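Local structure of leucyl aminopeptidase (Trypanosoma brucei brucei, 5NTD) at residues A32-N37 with D142-S147. The protein probably removes leucine and other amino acids from the N-termini of peptides, as a hexameric, metal-dependent aminopeptidase of the M17 family. Residues are numbered along the deposited sequence; the frame is centred on the assembly and turned at random.
Sequences AAYESN and DVFVLS. Unlike the reference sequence in segment 32-37: Ala32 (reference Thr).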
loop_
_atom_site.group_PDB
_atom_site.type_symbol
_atom_site.label_atom_id
_atom_site.label_comp_id
_atom_site.label_asym_id
_atom_site.label_seq_id
_atom_site.Cartn_x
_atom_site.Cartn_y
_atom_site.Cartn_z
ATOM N N ALA G 32 50.183 -16.365 -31.248
ATOM C CA ALA G 32 51.595 -16.550 -31.655
ATOM C C ALA G 32 52.534 -16.225 -30.497
ATOM O O ALA G 32 53.479 -16.967 -30.212
ATOM C CB ALA G 32 51.941 -15.696 -32.879
ATOM N N ALA G 33 52.297 -15.116 -29.815
ATOM C CA ALA G 33 53.183 -14.745 -28.680
ATOM C C ALA G 33 53.113 -15.809 -27.589
ATOM O O ALA G 33 54.099 -16.115 -26.894
ATOM C CB ALA G 33 52.824 -13.376 -28.129
ATOM N N TYR G 34 51.911 -16.345 -27.421
ATOM C CA TYR G 34 51.636 -17.389 -26.400
ATOM C C TYR G 34 52.394 -18.704 -26.727
ATOM O O TYR G 34 53.054 -19.283 -25.848
ATOM C CB TYR G 34 50.126 -17.652 -26.349
ATOM C CG TYR G 34 49.672 -18.737 -25.405
ATOM C CD1 TYR G 34 49.643 -20.066 -25.804
ATOM C CD2 TYR G 34 49.219 -18.430 -24.147
ATOM C CE1 TYR G 34 49.213 -21.070 -24.949
ATOM C CE2 TYR G 34 48.775 -19.429 -23.275
ATOM C CZ TYR G 34 48.764 -20.742 -23.690
ATOM O OH TYR G 34 48.310 -21.745 -22.863
ATOM N N GLU G 35 52.254 -19.161 -27.976
ATOM C CA GLU G 35 53.057 -20.323 -28.534
ATOM C C GLU G 35 54.564 -20.123 -28.300
ATOM O O GLU G 35 55.267 -21.003 -27.803
ATOM C CB GLU G 35 52.828 -20.520 -30.047
ATOM N N SER G 36 55.010 -18.909 -28.561
ATOM C CA SER G 36 56.413 -18.535 -28.355
ATOM C C SER G 36 56.848 -18.559 -26.889
ATOM O O SER G 36 57.937 -19.013 -26.554
ATOM C CB SER G 36 56.676 -17.153 -28.958
ATOM O OG SER G 36 57.945 -16.641 -28.550
ATOM N N ASN G 37 56.028 -18.022 -26.009
ATOM C CA ASN G 37 56.432 -17.895 -24.564
ATOM C C ASN G 37 56.187 -19.128 -23.722
ATOM O O ASN G 37 56.813 -19.332 -22.699
ATOM C CB ASN G 37 55.801 -16.651 -23.932
ATOM C CG ASN G 37 56.343 -15.379 -24.556
ATOM O OD1 ASN G 37 57.562 -15.247 -24.754
ATOM N ND2 ASN G 37 55.454 -14.436 -24.903
ATOM N N ASP G 142 43.881 -19.542 -18.937
ATOM C CA ASP G 142 44.034 -19.075 -20.307
ATOM C C ASP G 142 42.647 -18.946 -20.923
ATOM O O ASP G 142 41.887 -19.886 -20.969
ATOM C CB ASP G 142 44.895 -20.009 -21.148
ATOM C CG ASP G 142 46.318 -20.139 -20.617
ATOM O OD1 ASP G 142 46.902 -19.137 -20.145
ATOM O OD2 ASP G 142 46.867 -21.246 -20.716
ATOM N N VAL G 143 42.320 -17.724 -21.324
ATOM C CA VAL G 143 41.048 -17.425 -21.989
ATOM C C VAL G 143 41.350 -17.065 -23.421
ATOM O O VAL G 143 41.769 -15.951 -23.760
ATOM C CB VAL G 143 40.273 -16.294 -21.288
ATOM C CG1 VAL G 143 38.894 -16.144 -21.883
ATOM C CG2 VAL G 143 40.154 -16.575 -19.803
ATOM N N PHE G 144 41.086 -18.026 -24.280
ATOM C CA PHE G 144 41.309 -17.861 -25.724
ATOM C C PHE G 144 40.046 -17.297 -26.325
ATOM O O PHE G 144 38.984 -17.933 -26.311
ATOM C CB PHE G 144 41.623 -19.189 -26.402
ATOM C CG PHE G 144 42.962 -19.762 -26.024
ATOM C CD1 PHE G 144 43.125 -20.491 -24.858
ATOM C CD2 PHE G 144 44.074 -19.580 -26.862
ATOM C CE1 PHE G 144 44.359 -21.013 -24.523
ATOM C CE2 PHE G 144 45.315 -20.110 -26.530
ATOM C CZ PHE G 144 45.456 -20.812 -25.356
ATOM N N VAL G 145 40.161 -16.083 -26.846
ATOM C CA VAL G 145 39.011 -15.410 -27.470
ATOM C C VAL G 145 39.261 -15.367 -28.961
ATOM O O VAL G 145 40.357 -15.083 -29.397
ATOM C CB VAL G 145 38.750 -13.997 -26.893
ATOM C CG1 VAL G 145 38.589 -14.067 -25.381
ATOM C CG2 VAL G 145 39.858 -13.025 -27.213
ATOM N N LEU G 146 38.221 -15.620 -29.728
ATOM C CA LEU G 146 38.326 -15.637 -31.182
ATOM C C LEU G 146 37.965 -14.298 -31.834
ATOM O O LEU G 146 38.105 -14.150 -33.038
ATOM C CB LEU G 146 37.506 -16.770 -31.765
ATOM C CG LEU G 146 37.895 -18.129 -31.170
ATOM C CD1 LEU G 146 37.051 -19.230 -31.788
ATOM C CD2 LEU G 146 39.366 -18.447 -31.349
ATOM N N SER G 147 37.501 -13.353 -31.039
ATOM C CA SER G 147 37.216 -11.994 -31.512
ATOM C C SER G 147 38.459 -11.170 -31.390
ATOM O O SER G 147 39.266 -11.372 -30.492
ATOM C CB SER G 147 36.100 -11.331 -30.693
ATOM O OG SER G 147 36.008 -9.928 -30.946
#
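Tyr34, in the helix 31-38, faces Asp142 and Phe144 of the strand 140-145 across a wide backbone gap: the nearest CA atoms, those of Tyr34 and Asp142, are 9.9 Å apart, and side chains alone bridge the distance. The tyrosine extends from the helix with CG anti to the backbone N (chi1 177°), which carries its ring down to the strand, hydroxyl first. There Tyr34 OH donates a hydrogen bond of 2.6 Å to Asp142 OD2. The donor stands well above the carboxylate plane, 61° out of it, and the ring and carboxylate planes are almost perpendicular. Asp142 OD1 lies at the edge of the tyrosine ring, 3.7 Å from Tyr34 CE2, and is held from elsewhere by Ser43 OG and Gln185 NE2, so both oxygens of this buried carboxylate have partners and its rotation is restrained. Strand 140-145 is an inner strand of the mixed six-stranded sheet in the N-terminal, macro-like domain of the M17 aminopeptidases, lying between strands 46-52 and 183-188; the helix 31-38, which follows edge strand 26-30, packs over one face of this sheet. Two residues further along the strand, and therefore on the same face as Asp142, Phe144 makes the apolar half of the contact. It directs the edge of its ring at one face of Tyr34 in a T-shaped pair, with centroids 5.2 Å apart and planes at 73°. Phe144 CZ touches near the rim of that face, 3.7 Å from Tyr34 CZ and 3.8 Å from Tyr34 CE1. Gln185 and Val187 of the neighbouring strand, with Leu42 and Pro65 from loops, also touch Tyr34.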